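Local coordinates for putative leucoanthocyanidin reductase 1 (PDB 3I6I), which binds NADPH and probably uses it to reduce leucoanthocyanidins to catechin-type flavan-3-ols in grapevine, at residues A[195-200]-A[303-308]; A[217-222]-A[293-298]; A[24-29]-A[203-208]; A[125-130]-A[273-278]. One frame throughout, in Å; residues are numbered along the deposited sequence.

Contact 1: residues A[195-200]-A[303-308]; sequences FVAGTD and SFRTVE
Asp200 and Thr199, in the first turn of helix 198-208, both bond to Arg305. The backbone N of Arg305 donates to Asp200 OD2 at 2.7 Å, meeting the syn lone pair with a bent 144° angle at the hydrogen. Arg305 NH1 reaches Thr199 OG1 at 3.1 Å, nearly straight and in the guanidinium plane; OG1 is presented from between its own backbone N and carbonyl carbon (chi1 58°). Two waters complete the polar layer. One accepts from Ala197 N and donates to Asp200 OD2 and Arg305 O; the other donates to Asp200 OD1 at 2.6 Å and to Ser303 O at 2.8 Å. Both carboxylate oxygens are thus engaged, which limits rotation of the group, and the nearby helix start would probably favour its negative charge. Here strand 193-196 of the NmrA-like, Rossmann-type reductase turns through the N-cap residue Ala197 into its helix, facing residues 303-306, the last of which, Thr306, is the N-cap of helix 307-315. Apolar packing flanks these bonds. Val196 CG1 sits at the edge of the Phe304 ring, 3.8 Å from CE1, and Ala197 CB rests 3.9 Å from Arg305 CD. Phe195 CB touches Val307 CG2 at 3.9 Å, while the Phe304 ring also stacks on Phe204.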
# COMPACT_ATOMS: atom_id res chain seq x y z
N PHE A 195 -7.12 1.86 -9.58
CA PHE A 195 -7.34 2.74 -8.42
C PHE A 195 -8.25 2.06 -7.41
O PHE A 195 -9.29 1.50 -7.75
CB PHE A 195 -7.96 4.08 -8.86
CG PHE A 195 -7.11 4.82 -9.84
CD1 PHE A 195 -6.13 5.69 -9.41
CD2 PHE A 195 -7.23 4.58 -11.21
CE1 PHE A 195 -5.33 6.36 -10.31
CE2 PHE A 195 -6.42 5.25 -12.13
CZ PHE A 195 -5.46 6.16 -11.67
N VAL A 196 -7.81 2.08 -6.17
CA VAL A 196 -8.48 1.33 -5.10
C VAL A 196 -8.71 2.24 -3.92
O VAL A 196 -7.79 2.95 -3.43
CB VAL A 196 -7.60 0.15 -4.67
CG1 VAL A 196 -8.34 -0.70 -3.62
CG2 VAL A 196 -7.19 -0.69 -5.88
N ALA A 197 -9.95 2.24 -3.42
CA ALA A 197 -10.22 2.95 -2.18
C ALA A 197 -9.36 2.48 -1.02
O ALA A 197 -9.17 1.29 -0.83
CB ALA A 197 -11.72 2.83 -1.78
N GLY A 198 -8.87 3.42 -0.22
CA GLY A 198 -8.24 3.09 1.05
C GLY A 198 -8.95 2.01 1.87
O GLY A 198 -8.32 1.07 2.38
N THR A 199 -10.25 2.16 2.05
CA THR A 199 -11.03 1.23 2.85
C THR A 199 -11.00 -0.17 2.23
O THR A 199 -11.05 -1.16 2.97
CB THR A 199 -12.50 1.70 3.09
OG1 THR A 199 -13.17 1.90 1.84
CG2 THR A 199 -12.55 3.01 3.88
N ASP A 200 -10.96 -0.26 0.90
CA ASP A 200 -10.84 -1.55 0.20
C ASP A 200 -9.42 -2.13 0.31
O ASP A 200 -9.24 -3.32 0.41
CB ASP A 200 -11.24 -1.44 -1.28
CG ASP A 200 -12.75 -1.40 -1.48
OD1 ASP A 200 -13.49 -1.88 -0.59
OD2 ASP A 200 -13.19 -0.88 -2.53
N SER A 303 -18.07 -6.36 -4.17
CA SER A 303 -17.72 -5.21 -5.01
C SER A 303 -16.76 -4.22 -4.36
O SER A 303 -16.87 -3.92 -3.19
CB SER A 303 -19.00 -4.43 -5.39
OG SER A 303 -19.81 -5.20 -6.25
N PHE A 304 -15.84 -3.72 -5.18
CA PHE A 304 -14.94 -2.64 -4.81
C PHE A 304 -15.70 -1.34 -4.94
O PHE A 304 -16.48 -1.17 -5.87
CB PHE A 304 -13.75 -2.59 -5.77
CG PHE A 304 -12.61 -3.47 -5.36
CD1 PHE A 304 -11.38 -2.93 -5.07
CD2 PHE A 304 -12.81 -4.84 -5.19
CE1 PHE A 304 -10.32 -3.73 -4.66
CE2 PHE A 304 -11.77 -5.66 -4.76
CZ PHE A 304 -10.53 -5.11 -4.50
N ARG A 305 -15.43 -0.40 -4.04
CA ARG A 305 -15.89 0.98 -4.22
C ARG A 305 -15.35 1.54 -5.54
O ARG A 305 -14.17 1.39 -5.87
CB ARG A 305 -15.36 1.83 -3.05
CG ARG A 305 -15.96 1.42 -1.71
CD ARG A 305 -15.41 2.27 -0.59
NE ARG A 305 -15.98 3.61 -0.63
CZ ARG A 305 -15.52 4.65 0.07
NH1 ARG A 305 -14.48 4.52 0.90
NH2 ARG A 305 -16.11 5.82 -0.07
N THR A 306 -16.21 2.20 -6.31
CA THR A 306 -15.79 2.80 -7.54
C THR A 306 -15.11 4.15 -7.28
O THR A 306 -15.32 4.82 -6.24
CB THR A 306 -16.99 3.02 -8.47
OG1 THR A 306 -17.79 4.09 -7.96
CG2 THR A 306 -17.85 1.75 -8.54
N VAL A 307 -14.38 4.60 -8.28
CA VAL A 307 -13.70 5.91 -8.26
C VAL A 307 -14.70 7.04 -8.17
O VAL A 307 -14.52 8.02 -7.42
CB VAL A 307 -12.79 6.09 -9.47
CG1 VAL A 307 -12.15 7.50 -9.46
CG2 VAL A 307 -11.71 5.00 -9.55
N GLU A 308 -15.79 6.92 -8.92
CA GLU A 308 -16.91 7.86 -8.82
C GLU A 308 -17.35 8.04 -7.38
O GLU A 308 -17.47 9.18 -6.94
CB GLU A 308 -18.08 7.45 -9.69
CG GLU A 308 -18.03 8.01 -11.09
O HOH W 1 -11.93 0.58 -4.44
O HOH W 2 -15.77 -3.00 -0.82

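Contact 2: residues A[217-222]-A[293-298]; sequences KSVHFR and VEVTTL
Val293 lies beside Val219 on a parallel strand pair, their CG2 methyls 3.8 Å apart and the two side chains on the same face of the sheet. Both its backbone N and O bond to the neighbouring strand: Val293 N donates to Ser218 O at 2.9 Å, and Val293 O accepts from His220 N at the same length. Strand 292-294 is thereby joined to 217-220, the middle strand of a three-stranded parallel sheet completed by 155-158. Past the strand end, Val295 N still bonds to His220 O (2.9 Å). Val295 CG2 touches Val219 CG1 at 3.6 Å and lies over one face of the Phe221 ring, though its exact height there is doubtful because the modelled carbons sit too close. Glu294, on the other face of the sheet, is the N-cap of helix 295-298. Its chain bends at chi2 (-81°), which places CD close to the backbone of Arg222. OE2 then accepts from Arg222 N (2.9 Å) and Thr296 N (3.0 Å), which approach from opposite faces of the carboxylate, while OE1 takes the Thr296 hydroxyl on its syn lone pair. An alanine here would probably leave Arg222 N and Thr296 N without their shared acceptor, loosening the helix start from the strand. The Arg222 guanidinium makes a cation-pi contact with Phe285, whose O accepts from NH2.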
# COMPACT_ATOMS: atom_id res chain seq x y z
N LYS A 217 2.18 -16.09 -1.82
CA LYS A 217 1.72 -15.50 -3.08
C LYS A 217 1.81 -14.00 -3.10
O LYS A 217 1.75 -13.35 -2.07
CB LYS A 217 0.26 -15.79 -3.38
CG LYS A 217 -0.16 -17.21 -3.35
CD LYS A 217 0.47 -18.00 -4.43
CE LYS A 217 -0.18 -19.41 -4.54
NZ LYS A 217 0.68 -20.41 -3.87
N SER A 218 1.88 -13.50 -4.32
CA SER A 218 1.63 -12.06 -4.60
C SER A 218 0.14 -11.88 -4.89
O SER A 218 -0.41 -12.60 -5.78
CB SER A 218 2.47 -11.60 -5.78
OG SER A 218 3.85 -11.64 -5.45
N VAL A 219 -0.50 -10.96 -4.16
CA VAL A 219 -1.92 -10.66 -4.33
C VAL A 219 -2.07 -9.33 -5.07
O VAL A 219 -1.70 -8.23 -4.56
CB VAL A 219 -2.65 -10.58 -3.00
CG1 VAL A 219 -4.12 -10.30 -3.25
CG2 VAL A 219 -2.46 -11.91 -2.21
N HIS A 220 -2.64 -9.40 -6.26
CA HIS A 220 -2.75 -8.24 -7.16
C HIS A 220 -4.17 -7.69 -7.09
O HIS A 220 -5.14 -8.46 -7.13
CB HIS A 220 -2.37 -8.61 -8.59
CG HIS A 220 -1.00 -9.23 -8.69
ND1 HIS A 220 0.15 -8.46 -8.75
CD2 HIS A 220 -0.59 -10.52 -8.65
CE1 HIS A 220 1.20 -9.26 -8.79
NE2 HIS A 220 0.78 -10.52 -8.76
N PHE A 221 -4.31 -6.36 -6.99
CA PHE A 221 -5.63 -5.77 -6.95
C PHE A 221 -5.98 -5.23 -8.34
O PHE A 221 -5.51 -4.15 -8.71
CB PHE A 221 -5.75 -4.64 -5.92
CG PHE A 221 -5.78 -5.08 -4.46
CD1 PHE A 221 -4.84 -5.96 -3.95
CD2 PHE A 221 -6.69 -4.48 -3.58
CE1 PHE A 221 -4.88 -6.33 -2.61
CE2 PHE A 221 -6.71 -4.82 -2.20
CZ PHE A 221 -5.79 -5.76 -1.74
N ARG A 222 -6.83 -5.93 -9.06
CA ARG A 222 -7.22 -5.50 -10.40
C ARG A 222 -8.72 -5.39 -10.58
O ARG A 222 -9.30 -6.08 -11.46
CB ARG A 222 -6.64 -6.43 -11.44
CG ARG A 222 -5.15 -6.51 -11.45
CD ARG A 222 -4.65 -7.18 -12.70
NE ARG A 222 -3.22 -6.98 -12.91
CZ ARG A 222 -2.52 -7.47 -13.94
NH1 ARG A 222 -3.09 -8.30 -14.81
NH2 ARG A 222 -1.23 -7.19 -14.08
N VAL A 293 -2.10 -14.26 -7.45
CA VAL A 293 -3.56 -14.35 -7.37
C VAL A 293 -4.14 -12.94 -7.50
O VAL A 293 -3.42 -11.95 -7.29
CB VAL A 293 -4.09 -15.07 -6.09
CG1 VAL A 293 -3.79 -16.60 -6.13
CG2 VAL A 293 -3.50 -14.48 -4.79
N GLU A 294 -5.43 -12.86 -7.84
CA GLU A 294 -6.06 -11.53 -8.01
C GLU A 294 -7.27 -11.38 -7.08
O GLU A 294 -8.10 -12.28 -6.98
CB GLU A 294 -6.42 -11.34 -9.46
CG GLU A 294 -6.72 -9.91 -9.86
CD GLU A 294 -8.14 -9.47 -9.51
OE1 GLU A 294 -9.12 -10.20 -9.84
OE2 GLU A 294 -8.29 -8.42 -8.85
N VAL A 295 -7.34 -10.25 -6.40
CA VAL A 295 -8.35 -10.02 -5.38
C VAL A 295 -9.80 -10.25 -5.77
O VAL A 295 -10.55 -10.88 -5.02
CB VAL A 295 -8.23 -8.58 -4.81
CG1 VAL A 295 -9.25 -8.38 -3.65
CG2 VAL A 295 -6.88 -8.36 -4.36
N THR A 296 -10.22 -9.74 -6.93
CA THR A 296 -11.59 -9.87 -7.35
C THR A 296 -11.99 -11.31 -7.69
O THR A 296 -13.15 -11.65 -7.59
CB THR A 296 -12.01 -8.93 -8.50
OG1 THR A 296 -11.49 -9.38 -9.73
CG2 THR A 296 -11.56 -7.55 -8.23
N THR A 297 -11.05 -12.16 -8.07
CA THR A 297 -11.37 -13.58 -8.30
C THR A 297 -11.26 -14.41 -7.01
O THR A 297 -11.96 -15.42 -6.86
CB THR A 297 -10.54 -14.15 -9.47
OG1 THR A 297 -9.17 -14.17 -9.16
CG2 THR A 297 -10.73 -13.29 -10.72
N LEU A 298 -10.44 -13.96 -6.06
CA LEU A 298 -10.42 -14.56 -4.71
C LEU A 298 -11.74 -14.37 -3.99
O LEU A 298 -12.17 -15.26 -3.28
CB LEU A 298 -9.32 -13.94 -3.84
CG LEU A 298 -7.88 -14.31 -4.22
CD1 LEU A 298 -6.88 -13.39 -3.46
CD2 LEU A 298 -7.60 -15.83 -3.93
O HOH W 3 -12.61 -7.17 -11.51

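Contact 3: residues A[24-29]-A[203-208]; sequences QFVATA and KFTMKT
Helix 21-32, the first helix of the Rossmann fold, packs against helix 198-208 where Val26 and Ala29 meet Met206 and Lys203. The axes of the two short segments approach to 8.4 Å and cross at -59°, and the backbones come nearest at Ala29 and Lys203, whose CA atoms are 5.2 Å apart. Small size allows this approach: Ala29 CB lies 3.7 Å from Lys203 N, directly on the backbone of the other helix. Met206 packs beside it. With its CG beside the backbone N (chi1 -71°), the methionine sets CG 3.9 Å from Ala29 CB and 3.6 Å from Val26 O. A bend at chi2 (-46°) then carries SD to within 3.6 Å of Val26 CG1, the two side chains crossing at about a right angle. The GXXGXXG motif of the dinucleotide fold, in which Gly17 and Gly20 bind the cofactor, runs into the start of helix 21-32, and the Val26 side chain is about 8 Å from the bound NADPH. The two segments share no hydrogen bond, and the contact is purely one of packing. Thr205 CG2 closes the apolar patch at 4.4 Å from Val26 CG1; its hydroxyl bonds back to Ile201 O within the same helix, and its side chain also touches the NADPH-binding Phe120. Lys203 NZ forms a salt bridge with Asp302.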
# COMPACT_ATOMS: atom_id res chain seq x y z
N GLN A 24 -3.48 2.93 8.74
CA GLN A 24 -4.73 3.29 9.43
C GLN A 24 -5.90 2.46 8.84
O GLN A 24 -6.77 1.95 9.56
CB GLN A 24 -5.08 4.81 9.28
CG GLN A 24 -4.21 5.80 10.09
CD GLN A 24 -4.41 7.31 9.65
N PHE A 25 -5.91 2.34 7.52
CA PHE A 25 -6.95 1.55 6.83
C PHE A 25 -6.83 0.06 7.18
O PHE A 25 -7.83 -0.59 7.45
CB PHE A 25 -6.84 1.73 5.31
CG PHE A 25 -7.19 3.10 4.83
CD1 PHE A 25 -8.49 3.57 4.93
CD2 PHE A 25 -6.24 3.90 4.23
CE1 PHE A 25 -8.85 4.83 4.45
CE2 PHE A 25 -6.58 5.18 3.75
CZ PHE A 25 -7.88 5.64 3.87
N VAL A 26 -5.60 -0.47 7.18
CA VAL A 26 -5.38 -1.91 7.46
C VAL A 26 -5.79 -2.24 8.90
O VAL A 26 -6.46 -3.23 9.15
CB VAL A 26 -3.92 -2.32 7.22
CG1 VAL A 26 -3.66 -3.76 7.75
CG2 VAL A 26 -3.57 -2.18 5.70
N ALA A 27 -5.37 -1.39 9.84
CA ALA A 27 -5.69 -1.58 11.27
C ALA A 27 -7.18 -1.51 11.56
O ALA A 27 -7.73 -2.35 12.29
CB ALA A 27 -4.88 -0.55 12.15
N THR A 28 -7.87 -0.54 10.96
CA THR A 28 -9.29 -0.38 11.14
C THR A 28 -10.01 -1.59 10.61
O THR A 28 -10.94 -2.07 11.24
CB THR A 28 -9.80 0.94 10.46
OG1 THR A 28 -9.19 2.05 11.13
CG2 THR A 28 -11.32 1.08 10.57
N ALA A 29 -9.59 -2.08 9.44
CA ALA A 29 -10.18 -3.27 8.82
C ALA A 29 -9.99 -4.50 9.69
O ALA A 29 -10.90 -5.29 9.88
CB ALA A 29 -9.51 -3.53 7.44
N LYS A 203 -9.70 -3.64 3.79
CA LYS A 203 -10.63 -4.74 3.90
C LYS A 203 -10.07 -5.99 3.25
O LYS A 203 -10.05 -7.10 3.85
CB LYS A 203 -11.93 -4.35 3.22
CG LYS A 203 -13.00 -5.43 3.18
CD LYS A 203 -14.24 -4.86 2.44
CE LYS A 203 -15.08 -5.97 1.81
NZ LYS A 203 -16.31 -5.39 1.12
N PHE A 204 -9.60 -5.83 2.02
CA PHE A 204 -9.17 -6.99 1.26
C PHE A 204 -7.81 -7.49 1.73
O PHE A 204 -7.63 -8.67 1.80
CB PHE A 204 -9.25 -6.76 -0.24
CG PHE A 204 -10.67 -6.68 -0.73
CD1 PHE A 204 -11.46 -7.81 -0.77
CD2 PHE A 204 -11.23 -5.47 -1.12
CE1 PHE A 204 -12.77 -7.75 -1.19
CE2 PHE A 204 -12.55 -5.40 -1.56
CZ PHE A 204 -13.32 -6.53 -1.59
N THR A 205 -6.91 -6.59 2.14
CA THR A 205 -5.70 -7.04 2.80
C THR A 205 -5.96 -7.97 3.98
O THR A 205 -5.30 -9.04 4.11
CB THR A 205 -4.84 -5.84 3.26
OG1 THR A 205 -4.34 -5.14 2.13
CG2 THR A 205 -3.64 -6.32 4.16
N MET A 206 -6.88 -7.59 4.86
CA MET A 206 -7.07 -8.37 6.05
C MET A 206 -7.69 -9.73 5.71
O MET A 206 -7.46 -10.68 6.44
CB MET A 206 -7.82 -7.58 7.13
CG MET A 206 -6.93 -6.46 7.73
SD MET A 206 -5.21 -6.99 8.17
CE MET A 206 -5.58 -8.30 9.29
N LYS A 207 -8.46 -9.85 4.63
CA LYS A 207 -9.03 -11.16 4.23
C LYS A 207 -7.94 -12.14 3.84
O LYS A 207 -8.08 -13.35 4.02
CB LYS A 207 -9.96 -11.03 3.00
CG LYS A 207 -11.15 -10.12 3.18
CD LYS A 207 -12.12 -10.24 1.99
CE LYS A 207 -13.39 -9.40 2.20
NZ LYS A 207 -14.34 -9.96 3.21
N THR A 208 -6.85 -11.61 3.28
CA THR A 208 -5.77 -12.45 2.76
C THR A 208 -4.92 -13.15 3.83
O THR A 208 -4.27 -14.15 3.50
CB THR A 208 -4.79 -11.67 1.83
OG1 THR A 208 -3.89 -10.83 2.61
CG2 THR A 208 -5.54 -10.90 0.70

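Contact 4: residues A[125-130]-A[273-278]; sequences NRADPV and THDIFI
The backbones come closest at Pro129 and Asp275, 5.3 Å from CA to CA, where the irregular loop 125-130 passes helix 266-277. Asp275 carries most of the contact. Its CG stands anti to the backbone N (chi1 -151°), which directs the carboxylate at the loop. OD2 is bordered there by carbon: Ala127 CB at 3.5 Å and the Pro129 ring, whose CD is also 3.5 Å away. The backbone N of Pro129 lies 3.4 Å from OD2 but has no hydrogen to give, and this is contact without a bond. OD1 reaches the loop through water instead. A water donates to Asp275 OD1 and accepts from Asp128 N at 2.9 Å. A second water lies two residues further on; it accepts from Val130 N at 2.8 Å and lies 2.9 Å from His274 ND1, in the ring plane at its edge. Val130 CG1 stands 4.3 Å from the same ND1, while NE2 of that histidine bonds to Glu252. An alanine in place of Asp275 would probably leave the water on Asp128 N without its acceptor and open a gap beside Ala127 and Pro129. Among its neighbours, the loop leads from strand 114-116 into helix 133-149, whose Tyr137 touches both Ala127 and Pro129. Helix 252-260 packs Leu256 and Ala259 on Val130, and strand 193-196 touches helix 266-277 through Ala193, on Ile276 and Phe277.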
# COMPACT_ATOMS: atom_id res chain seq x y z
N ASN A 125 9.07 -7.05 -7.98
CA ASN A 125 9.85 -7.96 -8.80
C ASN A 125 9.63 -7.93 -10.29
O ASN A 125 10.46 -8.46 -11.02
CB ASN A 125 9.80 -9.41 -8.24
CG ASN A 125 10.91 -9.66 -7.20
OD1 ASN A 125 10.75 -10.41 -6.24
ND2 ASN A 125 12.04 -8.99 -7.40
N ARG A 126 8.57 -7.29 -10.77
CA ARG A 126 8.33 -7.12 -12.17
C ARG A 126 8.61 -5.70 -12.65
O ARG A 126 9.00 -5.50 -13.79
CB ARG A 126 6.87 -7.43 -12.49
CG ARG A 126 6.55 -8.90 -12.35
CD ARG A 126 5.16 -9.17 -12.74
NE ARG A 126 4.93 -10.58 -13.07
CZ ARG A 126 4.36 -11.46 -12.25
NH1 ARG A 126 3.95 -11.09 -11.04
NH2 ARG A 126 4.17 -12.70 -12.68
N ALA A 127 8.32 -4.73 -11.81
CA ALA A 127 8.40 -3.29 -12.21
C ALA A 127 9.85 -2.82 -12.17
O ALA A 127 10.60 -3.22 -11.27
CB ALA A 127 7.56 -2.45 -11.27
N ASP A 128 10.19 -1.90 -13.06
CA ASP A 128 11.55 -1.41 -13.21
C ASP A 128 11.53 0.15 -13.30
O ASP A 128 11.88 0.72 -14.35
CB ASP A 128 12.12 -2.06 -14.47
CG ASP A 128 13.54 -1.67 -14.78
OD1 ASP A 128 14.32 -1.42 -13.83
OD2 ASP A 128 13.87 -1.58 -15.99
N PRO A 129 11.17 0.81 -12.19
CA PRO A 129 11.15 2.27 -12.24
C PRO A 129 12.49 2.87 -12.35
O PRO A 129 13.49 2.25 -11.99
CB PRO A 129 10.52 2.66 -10.91
CG PRO A 129 10.88 1.50 -10.00
CD PRO A 129 10.78 0.32 -10.86
N VAL A 130 12.56 4.09 -12.83
CA VAL A 130 13.82 4.80 -12.74
C VAL A 130 14.22 5.16 -11.31
O VAL A 130 13.42 5.07 -10.40
CB VAL A 130 13.82 6.10 -13.63
CG1 VAL A 130 13.52 5.72 -15.07
CG2 VAL A 130 12.80 7.19 -13.08
N THR A 273 5.28 7.61 -10.87
CA THR A 273 4.34 8.19 -11.87
C THR A 273 4.74 7.80 -13.30
O THR A 273 3.90 7.43 -14.13
CB THR A 273 4.25 9.75 -11.71
OG1 THR A 273 3.84 10.07 -10.37
CG2 THR A 273 3.19 10.35 -12.67
N HIS A 274 6.02 7.94 -13.62
CA HIS A 274 6.56 7.52 -14.91
C HIS A 274 6.32 6.03 -15.16
O HIS A 274 5.84 5.62 -16.23
CB HIS A 274 8.04 7.85 -14.96
CG HIS A 274 8.73 7.40 -16.20
ND1 HIS A 274 9.46 6.25 -16.27
CD2 HIS A 274 8.88 8.01 -17.40
CE1 HIS A 274 9.97 6.12 -17.49
NE2 HIS A 274 9.62 7.18 -18.19
N ASP A 275 6.64 5.21 -14.18
CA ASP A 275 6.48 3.77 -14.33
C ASP A 275 5.03 3.39 -14.64
O ASP A 275 4.78 2.54 -15.52
CB ASP A 275 7.00 3.03 -13.09
CG ASP A 275 7.53 1.62 -13.40
OD1 ASP A 275 7.77 1.22 -14.61
OD2 ASP A 275 7.74 0.89 -12.40
N ILE A 276 4.10 3.99 -13.90
CA ILE A 276 2.67 3.71 -14.06
C ILE A 276 2.13 4.25 -15.35
O ILE A 276 1.55 3.48 -16.12
CB ILE A 276 1.85 4.24 -12.90
CG1 ILE A 276 2.29 3.68 -11.55
CG2 ILE A 276 0.33 4.11 -13.18
CD1 ILE A 276 1.76 4.52 -10.35
N PHE A 277 2.30 5.56 -15.56
CA PHE A 277 1.55 6.27 -16.60
C PHE A 277 2.25 6.42 -17.94
O PHE A 277 1.61 6.75 -18.95
CB PHE A 277 1.04 7.60 -16.07
CG PHE A 277 0.05 7.44 -14.96
CD1 PHE A 277 -1.23 6.93 -15.21
CD2 PHE A 277 0.38 7.70 -13.66
CE1 PHE A 277 -2.12 6.74 -14.19
CE2 PHE A 277 -0.51 7.49 -12.63
CZ PHE A 277 -1.78 7.04 -12.89
N ILE A 278 3.56 6.20 -17.95
CA ILE A 278 4.31 6.10 -19.20
C ILE A 278 4.55 4.64 -19.58
O ILE A 278 4.30 4.25 -20.71
CB ILE A 278 5.63 6.92 -19.17
CG1 ILE A 278 5.34 8.40 -18.89
CG2 ILE A 278 6.49 6.71 -20.43
CD1 ILE A 278 4.40 9.15 -19.84
O HOH W 4 8.53 -1.09 -15.27
O HOH W 5 10.02 4.97 -13.69

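In the fold
All four contacts are largely buried, but they differ in chemistry. Contacts 1 and 3 share helix 198-208: its start is tied to 303-308 by a carboxylate and waters, while its later turns meet helix 21-32 by apolar packing alone. Contact 2 is the most regular, with sheet bonds and a glutamate cap, and it joins contact 1 through Phe304, which packs on Phe221 and Val295. Phe204, on segment 203-208 but outside the contact 3 interface, packs on all three. Contact 4 lies farthest from the chain centre and relies on water bridges; it reaches contact 1 through Phe277 on Phe195 and stays about 15 Å from contact 3 at the nearest atoms, on the opposite side of the chain's centre.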